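Local coordinates for leucyl-tRNA synthetase (Giardia intestinalis, PDB 3PZ6), which probably attaches leucine to its cognate tRNA and, through the CP1 domain crystallised here, removes wrongly attached amino acids by deacylation, at residues L16-Y21 with P61-I66; F67-E72 with F143-S148; C98-T103 with S150-A155; T185-D190 with L226-I231. The protein carries 2 engineered substitutions. All coordinates share one frame; numbering follows the deposited sequence.

Interaction 1 of 4, residues L16-Y21 with P61-I66; sequences LELINY and PKNKAI
Helix 61-71 packs against the point where strand 10-18, which has neighbours in the mixed sheet, gives way to a loop, and Asn63 on its first turn is the residue that meets Leu18, Ile19 and Tyr21. Its ND2 donates to Ile19 O at 3.1 Å with an N-H...O angle of 174°. The oxygen lies practically in the Asn63 amide plane, and the N-H arrives in the carbonyl plane on a lone pair, the geometry of a well-directed bond. ND2 also donates to Thr156 O, so the buried amide links the helix to the residue just after strand 10-18 and to strand 156-158, its partner in the mixed sheet of the CP1 editing domain. Leu18 divides its two methyls between successive helical turns. Its chi1 of -172° puts CG anti to the backbone N, on the helix side; CD1 lies 3.4 Å from Asn63 ND2, while CD2 sits 3.7 Å from Ile66 CG2 and 3.8 Å from Ile66 CD1. The Tyr21 ring offers its edge, CE2 lying 3.6 Å from Asn63 ND2, with ring and amide planes 62° apart. Ile19 CG2 lies 3.6 Å above one Tyr21 face, offset to the rim, and Tyr21 OH is hydrogen-bonded to Thr156 OG1.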
loop_
_atom_site.group_PDB
_atom_site.type_symbol
_atom_site.label_atom_id
_atom_site.label_comp_id
_atom_site.label_asym_id
_atom_site.label_seq_id
_atom_site.Cartn_x
_atom_site.Cartn_y
_atom_site.Cartn_z
ATOM N N LEU A 16 0.834 6.350 -0.822
ATOM C CA LEU A 16 1.501 5.766 0.326
ATOM C C LEU A 16 2.782 6.545 0.593
ATOM O O LEU A 16 3.755 6.437 -0.157
ATOM C CB LEU A 16 1.792 4.286 0.080
ATOM C CG LEU A 16 0.625 3.373 -0.289
ATOM C CD1 LEU A 16 1.156 2.014 -0.728
ATOM C CD2 LEU A 16 -0.358 3.219 0.867
ATOM N N GLU A 17 2.775 7.341 1.658
ATOM C CA GLU A 17 3.893 8.235 1.936
ATOM C C GLU A 17 5.080 7.483 2.516
ATOM O O GLU A 17 4.981 6.866 3.579
ATOM C CB GLU A 17 3.475 9.371 2.877
ATOM C CG GLU A 17 4.467 10.536 2.907
ATOM C CD GLU A 17 4.160 11.580 3.979
ATOM O OE1 GLU A 17 5.125 12.156 4.531
ATOM O OE2 GLU A 17 2.967 11.832 4.267
ATOM N N LEU A 18 6.200 7.539 1.807
ATOM C CA LEU A 18 7.445 7.010 2.325
ATOM C C LEU A 18 7.872 7.885 3.492
ATOM O O LEU A 18 8.181 9.060 3.319
ATOM C CB LEU A 18 8.517 6.982 1.237
ATOM C CG LEU A 18 9.832 6.272 1.568
ATOM C CD1 LEU A 18 9.622 4.779 1.774
ATOM C CD2 LEU A 18 10.834 6.511 0.459
ATOM N N ILE A 19 7.852 7.298 4.682
ATOM C CA ILE A 19 8.137 8.009 5.922
ATOM C C ILE A 19 9.547 8.588 5.928
ATOM O O ILE A 19 10.515 7.896 5.636
ATOM C CB ILE A 19 7.917 7.096 7.148
ATOM C CG1 ILE A 19 6.458 6.632 7.191
ATOM C CG2 ILE A 19 8.304 7.809 8.438
ATOM C CD1 ILE A 19 6.170 5.578 8.226
ATOM N N ASN A 20 9.644 9.873 6.242
ATOM C CA ASN A 20 10.931 10.531 6.375
ATOM C C ASN A 20 11.313 10.584 7.846
ATOM O O ASN A 20 10.756 11.369 8.621
ATOM C CB ASN A 20 10.889 11.931 5.757
ATOM C CG ASN A 20 12.264 12.451 5.377
ATOM O OD1 ASN A 20 13.240 12.275 6.107
ATOM N ND2 ASN A 20 12.342 13.110 4.226
ATOM N N TYR A 21 12.259 9.730 8.223
ATOM C CA TYR A 21 12.679 9.613 9.610
ATOM C C TYR A 21 13.596 10.749 10.044
ATOM O O TYR A 21 13.768 10.985 11.242
ATOM C CB TYR A 21 13.314 8.248 9.863
ATOM C CG TYR A 21 12.305 7.120 9.811
ATOM C CD1 TYR A 21 11.561 6.779 10.938
ATOM C CD2 TYR A 21 12.077 6.411 8.632
ATOM C CE1 TYR A 21 10.627 5.758 10.901
ATOM C CE2 TYR A 21 11.144 5.384 8.585
ATOM C CZ TYR A 21 10.425 5.065 9.727
ATOM O OH TYR A 21 9.497 4.058 9.705
ATOM N N PRO A 61 16.256 1.896 7.369
ATOM C CA PRO A 61 17.414 2.147 6.512
ATOM C C PRO A 61 17.113 2.134 5.015
ATOM O O PRO A 61 17.851 2.743 4.242
ATOM C CB PRO A 61 18.361 1.002 6.863
ATOM C CG PRO A 61 17.464 -0.089 7.346
ATOM C CD PRO A 61 16.373 0.610 8.081
ATOM N N LYS A 62 16.060 1.437 4.604
ATOM C CA LYS A 62 15.661 1.442 3.201
ATOM C C LYS A 62 15.085 2.803 2.812
ATOM O O LYS A 62 15.309 3.278 1.701
ATOM C CB LYS A 62 14.656 0.326 2.894
ATOM C CG LYS A 62 15.094 -1.071 3.309
ATOM C CD LYS A 62 16.423 -1.477 2.687
ATOM C CE LYS A 62 16.308 -1.774 1.203
ATOM N NZ LYS A 62 15.539 -3.022 0.977
ATOM N N ASN A 63 14.348 3.418 3.735
ATOM C CA ASN A 63 13.799 4.758 3.538
ATOM C C ASN A 63 14.908 5.799 3.386
ATOM O O ASN A 63 14.867 6.622 2.469
ATOM C CB ASN A 63 12.860 5.150 4.687
ATOM C CG ASN A 63 11.630 4.257 4.781
ATOM O OD1 ASN A 63 11.712 3.041 4.616
ATOM N ND2 ASN A 63 10.485 4.860 5.069
ATOM N N LYS A 64 15.900 5.732 4.275
ATOM C CA LYS A 64 17.050 6.632 4.247
ATOM C C LYS A 64 17.823 6.548 2.927
ATOM O O LYS A 64 18.181 7.576 2.348
ATOM C CB LYS A 64 17.977 6.365 5.439
ATOM N N ALA A 65 18.059 5.329 2.446
ATOM C CA ALA A 65 18.801 5.128 1.201
ATOM C C ALA A 65 18.076 5.701 -0.014
ATOM O O ALA A 65 18.716 6.250 -0.912
ATOM C CB ALA A 65 19.123 3.654 0.989
ATOM N N ILE A 66 16.747 5.575 -0.036
ATOM C CA ILE A 66 15.940 6.183 -1.091
ATOM C C ILE A 66 16.077 7.709 -1.048
ATOM O O ILE A 66 16.277 8.340 -2.083
ATOM C CB ILE A 66 14.453 5.760 -1.012
ATOM C CG1 ILE A 66 14.308 4.258 -1.290
ATOM C CG2 ILE A 66 13.613 6.554 -2.004
ATOM C CD1 ILE A 66 12.982 3.649 -0.830
#

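Interaction 2 of 4, residues F67-E72 with F143-S148. Engineered in segment 143-148: Ser145 (natural residue Cys).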
loop_
_atom_site.group_PDB
_atom_site.type_symbol
_atom_site.label_atom_id
_atom_site.label_comp_id
_atom_site.label_asym_id
_atom_site.label_seq_id
_atom_site.Cartn_x
_atom_site.Cartn_y
_atom_site.Cartn_z
ATOM N N PHE A 67 15.992 8.287 0.152
ATOM C CA PHE A 67 16.133 9.734 0.318
ATOM C C PHE A 67 17.532 10.224 -0.059
ATOM O O PHE A 67 17.666 11.197 -0.799
ATOM C CB PHE A 67 15.755 10.186 1.737
ATOM C CG PHE A 67 14.271 10.204 2.001
ATOM C CD1 PHE A 67 13.432 11.054 1.293
ATOM C CD2 PHE A 67 13.714 9.384 2.973
ATOM C CE1 PHE A 67 12.059 11.069 1.538
ATOM C CE2 PHE A 67 12.346 9.393 3.220
ATOM C CZ PHE A 67 11.518 10.237 2.504
ATOM N N ASP A 68 18.563 9.538 0.430
ATOM C CA ASP A 68 19.951 9.875 0.098
ATOM C C ASP A 68 20.188 9.926 -1.409
ATOM O O ASP A 68 20.895 10.806 -1.903
ATOM C CB ASP A 68 20.925 8.893 0.754
ATOM C CG ASP A 68 21.150 9.186 2.229
ATOM O OD1 ASP A 68 20.513 10.123 2.763
ATOM O OD2 ASP A 68 21.967 8.478 2.859
ATOM N N GLN A 69 19.584 8.981 -2.126
ATOM C CA GLN A 69 19.673 8.902 -3.578
ATOM C C GLN A 69 18.890 10.037 -4.239
ATOM O O GLN A 69 19.331 10.598 -5.241
ATOM C CB GLN A 69 19.150 7.546 -4.052
ATOM C CG GLN A 69 19.311 7.274 -5.536
ATOM C CD GLN A 69 18.357 6.204 -6.034
ATOM O OE1 GLN A 69 18.259 5.113 -5.458
ATOM N NE2 GLN A 69 17.645 6.512 -7.114
ATOM N N LEU A 70 17.733 10.376 -3.674
ATOM C CA LEU A 70 16.918 11.476 -4.191
ATOM C C LEU A 70 17.603 12.832 -3.978
ATOM O O LEU A 70 17.530 13.718 -4.830
ATOM C CB LEU A 70 15.518 11.458 -3.568
ATOM C CG LEU A 70 14.620 10.255 -3.891
ATOM C CD1 LEU A 70 13.323 10.306 -3.095
ATOM C CD2 LEU A 70 14.329 10.136 -5.386
ATOM N N TRP A 71 18.269 12.968 -2.834
ATOM C CA TRP A 71 19.124 14.107 -2.523
ATOM C C TRP A 71 20.180 14.299 -3.618
ATOM O O TRP A 71 20.316 15.394 -4.167
ATOM C CB TRP A 71 19.788 13.863 -1.168
ATOM C CG TRP A 71 20.605 14.997 -0.612
ATOM C CD1 TRP A 71 21.894 15.320 -0.940
ATOM C CD2 TRP A 71 20.202 15.925 0.407
ATOM N NE1 TRP A 71 22.310 16.403 -0.201
ATOM C CE2 TRP A 71 21.294 16.794 0.633
ATOM C CE3 TRP A 71 19.021 16.111 1.147
ATOM C CZ2 TRP A 71 21.243 17.837 1.569
ATOM C CZ3 TRP A 71 18.971 17.150 2.077
ATOM C CH2 TRP A 71 20.078 17.998 2.279
ATOM N N GLU A 72 20.901 13.225 -3.944
ATOM C CA GLU A 72 21.938 13.249 -4.985
ATOM C C GLU A 72 21.354 13.290 -6.409
ATOM O O GLU A 72 22.012 12.902 -7.383
ATOM C CB GLU A 72 22.891 12.061 -4.815
ATOM N N PHE A 143 11.213 12.960 -14.938
ATOM C CA PHE A 143 12.062 11.917 -14.362
ATOM C C PHE A 143 13.118 12.485 -13.419
ATOM O O PHE A 143 13.741 13.502 -13.721
ATOM C CB PHE A 143 12.734 11.151 -15.504
ATOM C CG PHE A 143 13.469 9.915 -15.075
ATOM C CD1 PHE A 143 12.822 8.683 -15.040
ATOM C CD2 PHE A 143 14.821 9.972 -14.738
ATOM C CE1 PHE A 143 13.506 7.528 -14.660
ATOM C CE2 PHE A 143 15.513 8.822 -14.352
ATOM C CZ PHE A 143 14.853 7.599 -14.314
ATOM N N ILE A 144 13.313 11.819 -12.282
ATOM C CA ILE A 144 14.321 12.220 -11.302
ATOM C C ILE A 144 15.437 11.184 -11.224
ATOM O O ILE A 144 16.590 11.479 -11.537
ATOM C CB ILE A 144 13.710 12.433 -9.897
ATOM C CG1 ILE A 144 12.570 13.449 -9.961
ATOM C CG2 ILE A 144 14.782 12.880 -8.899
ATOM C CD1 ILE A 144 11.596 13.339 -8.812
ATOM N N SER A 145 15.085 9.979 -10.788
ATOM C CA SER A 145 16.014 8.854 -10.732
ATOM C C SER A 145 15.247 7.537 -10.701
ATOM O O SER A 145 14.032 7.511 -10.463
ATOM C CB SER A 145 16.975 8.957 -9.536
ATOM O OG SER A 145 16.291 9.118 -8.302
ATOM N N GLU A 146 15.969 6.454 -10.964
ATOM C CA GLU A 146 15.390 5.126 -11.052
ATOM C C GLU A 146 15.389 4.490 -9.669
ATOM O O GLU A 146 16.340 4.666 -8.904
ATOM C CB GLU A 146 16.219 4.289 -12.023
ATOM C CG GLU A 146 15.539 3.062 -12.568
ATOM C CD GLU A 146 16.425 2.321 -13.546
ATOM O OE1 GLU A 146 16.558 2.781 -14.700
ATOM O OE2 GLU A 146 16.983 1.266 -13.164
ATOM N N ILE A 147 14.313 3.777 -9.345
ATOM C CA ILE A 147 14.210 3.058 -8.076
ATOM C C ILE A 147 13.902 1.590 -8.361
ATOM O O ILE A 147 12.904 1.284 -9.010
ATOM C CB ILE A 147 13.098 3.650 -7.155
ATOM C CG1 ILE A 147 13.292 5.156 -6.914
ATOM C CG2 ILE A 147 13.024 2.894 -5.833
ATOM C CD1 ILE A 147 14.461 5.523 -5.995
ATOM N N SER A 148 14.753 0.683 -7.887
ATOM C CA SER A 148 14.471 -0.748 -8.029
ATOM C C SER A 148 13.556 -1.260 -6.912
ATOM O O SER A 148 13.455 -0.640 -5.855
ATOM C CB SER A 148 15.763 -1.577 -8.096
ATOM O OG SER A 148 16.525 -1.463 -6.913
#
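Ile144, the first residue of strand 143-148 to meet helix 61-71, only grazes it: its CG2 is 4.5 Å from Leu70 CD2. Next comes Ser145, an engineered residue in place of the natural cysteine, whose OG is 3.7 Å from Leu70 CD2 and accepts a weak hydrogen bond from Gln69 NE2 at 3.2 Å. Glu146 turns its side chain away but supplies its backbone: Gln69 NE2 donates to Glu146 O at 2.9 Å with an N-H...O angle of 153°, the donor tilted out of the carbonyl plane. Ile147 completes the series, its CD1 lying 3.5 Å from Gln69 NE2, the two side chains crossing obliquely. Gln69 spans the gap because its CG is anti to the backbone N (chi1 -174°) and the chain stays extended beyond it, which suits a helix axis 9.0 Å from the strand axis. The two run broadly antiparallel, 147° between the short axes. Strand 143-148 pairs on with strand 105-110, whose Ala108 also touches Leu70, so the helix of this CP1 domain lies over that part of the sheet. Leu70 CD2 and Ile147 CD1 lie against the same side of the polar cluster. With the Ser145 bond weak, the helix is held chiefly to the strand's backbone.

Interaction 3 of 4, residues C98-T103 with S150-A155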
loop_
_atom_site.group_PDB
_atom_site.type_symbol
_atom_site.label_atom_id
_atom_site.label_comp_id
_atom_site.label_asym_id
_atom_site.label_seq_id
_atom_site.Cartn_x
_atom_site.Cartn_y
_atom_site.Cartn_z
ATOM N N CYS A 98 1.862 -3.232 1.880
ATOM C CA CYS A 98 1.681 -3.104 0.438
ATOM C C CYS A 98 2.686 -3.994 -0.298
ATOM O O CYS A 98 3.525 -4.630 0.335
ATOM C CB CYS A 98 1.763 -1.642 -0.008
ATOM S SG CYS A 98 3.362 -0.859 0.258
ATOM N N TRP A 99 2.572 -4.048 -1.625
ATOM C CA TRP A 99 3.325 -4.996 -2.438
ATOM C C TRP A 99 4.085 -4.290 -3.549
ATOM O O TRP A 99 3.555 -3.383 -4.182
ATOM C CB TRP A 99 2.396 -6.014 -3.093
ATOM C CG TRP A 99 1.492 -6.785 -2.190
ATOM C CD1 TRP A 99 0.131 -6.732 -2.170
ATOM C CD2 TRP A 99 1.867 -7.761 -1.203
ATOM N NE1 TRP A 99 -0.369 -7.597 -1.233
ATOM C CE2 TRP A 99 0.670 -8.245 -0.622
ATOM C CE3 TRP A 99 3.096 -8.267 -0.748
ATOM C CZ2 TRP A 99 0.660 -9.207 0.397
ATOM C CZ3 TRP A 99 3.088 -9.226 0.254
ATOM C CH2 TRP A 99 1.870 -9.686 0.821
ATOM N N VAL A 100 5.327 -4.710 -3.777
ATOM C CA VAL A 100 6.093 -4.304 -4.956
ATOM C C VAL A 100 6.699 -5.549 -5.574
ATOM O O VAL A 100 6.869 -6.555 -4.888
ATOM C CB VAL A 100 7.224 -3.297 -4.634
ATOM C CG1 VAL A 100 6.665 -2.010 -4.015
ATOM C CG2 VAL A 100 8.294 -3.929 -3.757
ATOM N N LEU A 101 6.997 -5.496 -6.870
ATOM C CA LEU A 101 7.731 -6.576 -7.522
ATOM C C LEU A 101 9.209 -6.447 -7.171
ATOM O O LEU A 101 9.849 -5.443 -7.527
ATOM C CB LEU A 101 7.531 -6.564 -9.043
ATOM C CG LEU A 101 8.245 -7.681 -9.819
ATOM C CD1 LEU A 101 7.674 -9.072 -9.490
ATOM C CD2 LEU A 101 8.212 -7.424 -11.319
ATOM N N PRO A 102 9.757 -7.452 -6.466
ATOM C CA PRO A 102 11.141 -7.402 -5.976
ATOM C C PRO A 102 12.158 -7.133 -7.078
ATOM O O PRO A 102 13.221 -6.572 -6.809
ATOM C CB PRO A 102 11.354 -8.796 -5.392
ATOM C CG PRO A 102 9.982 -9.225 -4.981
ATOM C CD PRO A 102 9.080 -8.692 -6.056
ATOM N N THR A 103 11.822 -7.516 -8.308
ATOM C CA THR A 103 12.709 -7.325 -9.455
ATOM C C THR A 103 12.261 -6.160 -10.339
ATOM O O THR A 103 12.965 -5.761 -11.263
ATOM C CB THR A 103 12.819 -8.603 -10.285
ATOM O OG1 THR A 103 11.517 -9.168 -10.465
ATOM C CG2 THR A 103 13.683 -9.609 -9.577
ATOM N N SER A 150 14.100 -3.824 -5.097
ATOM C CA SER A 150 15.067 -4.062 -4.029
ATOM C C SER A 150 15.195 -2.900 -3.045
ATOM O O SER A 150 15.240 -3.115 -1.834
ATOM C CB SER A 150 16.439 -4.365 -4.629
ATOM O OG SER A 150 16.591 -5.752 -4.826
ATOM N N ASP A 151 15.272 -1.680 -3.576
ATOM C CA ASP A 151 15.382 -0.480 -2.762
ATOM C C ASP A 151 14.100 -0.244 -1.954
ATOM O O ASP A 151 14.159 0.138 -0.778
ATOM C CB ASP A 151 15.679 0.739 -3.642
ATOM C CG ASP A 151 17.010 0.636 -4.364
ATOM O OD1 ASP A 151 17.955 0.016 -3.818
ATOM O OD2 ASP A 151 17.115 1.188 -5.483
ATOM N N LEU A 152 12.957 -0.496 -2.592
ATOM C CA LEU A 152 11.640 -0.315 -1.977
ATOM C C LEU A 152 11.312 -1.359 -0.916
ATOM O O LEU A 152 10.640 -1.062 0.074
ATOM C CB LEU A 152 10.542 -0.325 -3.042
ATOM C CG LEU A 152 10.524 0.843 -4.017
ATOM C CD1 LEU A 152 9.576 0.527 -5.137
ATOM C CD2 LEU A 152 10.123 2.130 -3.313
ATOM N N LEU A 153 11.793 -2.579 -1.125
ATOM C CA LEU A 153 11.425 -3.699 -0.267
ATOM C C LEU A 153 11.746 -3.403 1.199
ATOM O O LEU A 153 12.782 -2.816 1.512
ATOM C CB LEU A 153 12.114 -4.977 -0.746
ATOM C CG LEU A 153 11.292 -6.267 -0.727
ATOM C CD1 LEU A 153 10.086 -6.185 -1.672
ATOM C CD2 LEU A 153 12.163 -7.471 -1.084
ATOM N N LEU A 154 10.829 -3.786 2.081
ATOM C CA LEU A 154 10.951 -3.565 3.530
ATOM C C LEU A 154 11.113 -2.083 3.946
ATOM O O LEU A 154 11.680 -1.785 4.992
ATOM C CB LEU A 154 12.049 -4.451 4.135
ATOM C CG LEU A 154 12.094 -5.906 3.660
ATOM C CD1 LEU A 154 13.294 -6.612 4.251
ATOM C CD2 LEU A 154 10.799 -6.664 3.977
ATOM N N ALA A 155 10.603 -1.173 3.120
ATOM C CA ALA A 155 10.465 0.226 3.504
ATOM C C ALA A 155 9.174 0.401 4.296
ATOM O O ALA A 155 8.321 -0.493 4.303
ATOM C CB ALA A 155 10.447 1.112 2.279
HETATM O O HOH W 1 14.951 -5.041 -7.771
HETATM O O HOH W 2 16.324 -7.267 -7.307
#
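The pyrrolidine ring of Pro102, just beyond strand 97-100, is the one ring to meet the opposite segment: its CG is 4.5 Å from Leu153 CD1. The indole of Trp99, the flat aromatic group of this segment, starts from a CB directed away from residues 150-155; it lies against Val184 and Ser186 of strand 183-186, and its NE1 donates to Asp194 OD1. The arrangement is a strand end of the CP1 mixed sheet packed against the close of short helix 149-152 and the type II beta turn from Leu152 to Ala155, which is closed by Ala155 N donating to Leu152 O at 3.0 Å. Val100 forks between the two leucines at that junction. Its CG1 lies 4.0 Å from Leu152 CD1, and its CG2, set between the backbone N and the carbonyl carbon, is 3.6 Å from Leu153 CD1; both leucines cross the valine obliquely. Tyr212 touches Pro102 and Leu153 alike, so a loop residue meets both partners of this apolar patch. Polar matter gathers at the Ser150 end. One water accepts from Ser150 N at 3.1 Å and sits next to Pro102 O, at a separation too short to be relied upon. The second water donates to Pro102 O at 3.2 Å and lies 2.9 Å from Ser150 OG.

Interaction 4 of 4, residues T185-D190 with L226-I231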
loop_
_atom_site.group_PDB
_atom_site.type_symbol
_atom_site.label_atom_id
_atom_site.label_comp_id
_atom_site.label_asym_id
_atom_site.label_seq_id
_atom_site.Cartn_x
_atom_site.Cartn_y
_atom_site.Cartn_z
ATOM N N THR A 185 -2.049 -2.440 -3.081
ATOM C CA THR A 185 -2.434 -2.360 -1.677
ATOM C C THR A 185 -2.605 -3.766 -1.135
ATOM O O THR A 185 -2.757 -4.720 -1.907
ATOM C CB THR A 185 -3.765 -1.602 -1.482
ATOM O OG1 THR A 185 -4.831 -2.331 -2.106
ATOM C CG2 THR A 185 -3.688 -0.204 -2.072
ATOM N N SER A 186 -2.565 -3.901 0.189
ATOM C CA SER A 186 -2.795 -5.191 0.815
ATOM C C SER A 186 -3.848 -5.103 1.894
ATOM O O SER A 186 -3.654 -4.426 2.905
ATOM C CB SER A 186 -1.508 -5.782 1.381
ATOM O OG SER A 186 -1.748 -7.066 1.947
ATOM N N VAL A 187 -4.966 -5.793 1.663
ATOM C CA VAL A 187 -6.062 -5.856 2.616
ATOM C C VAL A 187 -6.439 -7.328 2.836
ATOM O O VAL A 187 -7.399 -7.820 2.251
ATOM C CB VAL A 187 -7.274 -5.026 2.130
ATOM C CG1 VAL A 187 -8.342 -4.927 3.224
ATOM C CG2 VAL A 187 -6.830 -3.636 1.699
ATOM N N PRO A 188 -5.662 -8.042 3.678
ATOM C CA PRO A 188 -5.797 -9.488 3.868
ATOM C C PRO A 188 -7.164 -9.936 4.361
ATOM O O PRO A 188 -7.556 -11.065 4.101
ATOM C CB PRO A 188 -4.747 -9.805 4.931
ATOM C CG PRO A 188 -3.785 -8.721 4.852
ATOM C CD PRO A 188 -4.541 -7.501 4.461
ATOM N N SER A 189 -7.881 -9.073 5.070
ATOM C CA SER A 189 -9.203 -9.444 5.580
ATOM C C SER A 189 -10.222 -9.624 4.463
ATOM O O SER A 189 -11.197 -10.357 4.622
ATOM C CB SER A 189 -9.711 -8.414 6.582
ATOM O OG SER A 189 -9.855 -7.137 5.985
ATOM N N ASP A 190 -10.000 -8.961 3.332
ATOM C CA ASP A 190 -10.995 -8.974 2.264
ATOM C C ASP A 190 -10.489 -9.227 0.839
ATOM O O ASP A 190 -11.255 -9.147 -0.118
ATOM C CB ASP A 190 -11.858 -7.711 2.336
ATOM C CG ASP A 190 -12.816 -7.737 3.518
ATOM O OD1 ASP A 190 -13.986 -8.134 3.323
ATOM O OD2 ASP A 190 -12.397 -7.382 4.641
ATOM N N LEU A 226 -7.747 -6.763 9.479
ATOM C CA LEU A 226 -8.722 -5.985 10.232
ATOM C C LEU A 226 -10.166 -6.286 9.825
ATOM O O LEU A 226 -10.445 -6.423 8.635
ATOM C CB LEU A 226 -8.431 -4.492 10.049
ATOM C CG LEU A 226 -7.533 -3.744 11.046
ATOM C CD1 LEU A 226 -6.672 -4.641 11.931
ATOM C CD2 LEU A 226 -6.685 -2.721 10.307
ATOM N N PRO A 227 -11.089 -6.372 10.810
ATOM C CA PRO A 227 -12.526 -6.576 10.577
ATOM C C PRO A 227 -13.228 -5.332 10.011
ATOM O O PRO A 227 -14.049 -4.706 10.697
ATOM C CB PRO A 227 -13.052 -6.880 11.979
ATOM C CG PRO A 227 -12.112 -6.183 12.882
ATOM C CD PRO A 227 -10.777 -6.356 12.250
ATOM N N ILE A 228 -12.912 -4.978 8.768
ATOM C CA ILE A 228 -13.397 -3.720 8.190
ATOM C C ILE A 228 -14.800 -3.854 7.604
ATOM O O ILE A 228 -15.597 -2.919 7.651
ATOM C CB ILE A 228 -12.415 -3.121 7.137
ATOM C CG1 ILE A 228 -12.100 -4.127 6.027
ATOM C CG2 ILE A 228 -11.126 -2.694 7.806
ATOM C CD1 ILE A 228 -11.645 -3.485 4.730
ATOM N N ILE A 229 -15.100 -5.029 7.075
ATOM C CA ILE A 229 -16.365 -5.267 6.412
ATOM C C ILE A 229 -16.989 -6.556 6.927
ATOM O O ILE A 229 -16.321 -7.593 6.991
ATOM C CB ILE A 229 -16.180 -5.323 4.865
ATOM C CG1 ILE A 229 -15.782 -3.936 4.334
ATOM C CG2 ILE A 229 -17.456 -5.819 4.177
ATOM C CD1 ILE A 229 -15.233 -3.916 2.919
ATOM N N GLU A 230 -18.259 -6.475 7.316
ATOM C CA GLU A 230 -19.030 -7.650 7.670
ATOM C C GLU A 230 -19.919 -8.067 6.511
ATOM O O GLU A 230 -20.769 -7.306 6.044
ATOM C CB GLU A 230 -19.889 -7.405 8.917
ATOM C CG GLU A 230 -20.754 -8.614 9.295
ATOM C CD GLU A 230 -21.668 -8.371 10.482
ATOM O OE1 GLU A 230 -21.568 -7.304 11.133
ATOM O OE2 GLU A 230 -22.498 -9.262 10.775
ATOM N N ILE A 231 -19.713 -9.290 6.051
ATOM C CA ILE A 231 -20.611 -9.898 5.093
ATOM C C ILE A 231 -21.554 -10.846 5.840
ATOM O O ILE A 231 -21.110 -11.866 6.376
ATOM C CB ILE A 231 -19.844 -10.629 3.982
ATOM C CG1 ILE A 231 -18.900 -9.651 3.270
ATOM C CG2 ILE A 231 -20.816 -11.256 2.999
ATOM C CD1 ILE A 231 -17.828 -10.306 2.414
HETATM O O HOH W 3 -7.233 -6.112 6.732
#
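The loop that follows strand 183-186 meets a turn-and-strand segment here, Ser189 and Asp190 facing Leu226, Ile228 and Ile229; in related leucyl-tRNA synthetases this loop borders the CP1 editing pocket, and it probably does so here. Ser189 OG, placed between the backbone N and the carbonyl carbon (chi1 61°), lies 2.8 Å from Leu226 O and 2.9 Å from Asp190 OD2. A water donates to Ser189 OG at 2.9 Å and accepts from Leu226 N at 2.9 Å, so the serine also reaches the other segment through solvent. Leu226 O has a further role: it receives Ile228 N at 2.9 Å, closing the inverse gamma turn centred on Pro227. Ile228 follows directly, its CG1 also occupying the position between N and carbonyl carbon (chi1 55°) and lying 3.6 Å from Asp190 OD2, the two side chains sliding past each other in opposite directions. Its CD1 meets Val187 CG1 at 3.9 Å, the side chains of Ile228 and Val187 crossing at about a right angle. Asp190 OD1 comes to 3.9 Å from Ile229 CB. Strand 229-230 pairs antiparallel with strand 273-274, Ile231 packs on helix 254-271, and Pro188 rests on helix 192-202, whose Asp194 receives Val187 N.

How the interactions relate
Interactions 1 and 2 share helix 61-71, their centres 12 Å apart; Phe67, from interaction 2, packs on interaction 1, its CE2 3.4 Å from Ile19 O. Interaction 3 joins through the same helix: Lys62 NZ probably donates to both Leu153 O and Ser150 O, each at 2.8 Å. Strand 143-148 runs straight into helix 149-152, and Ile147 CG2 packs 3.7 Å from Leu152 CG, so interactions 2 and 3 are neighbours in chain and space. Interaction 4 lies across the chain's centre, about 34 Å from interaction 2 between centres, and probably beside the editing pocket. Neighbouring strands 97-100 and 183-186 link it to interaction 3, and Asp194 receives bonds from Trp99 NE1 and Val187 N, tying both to one helix.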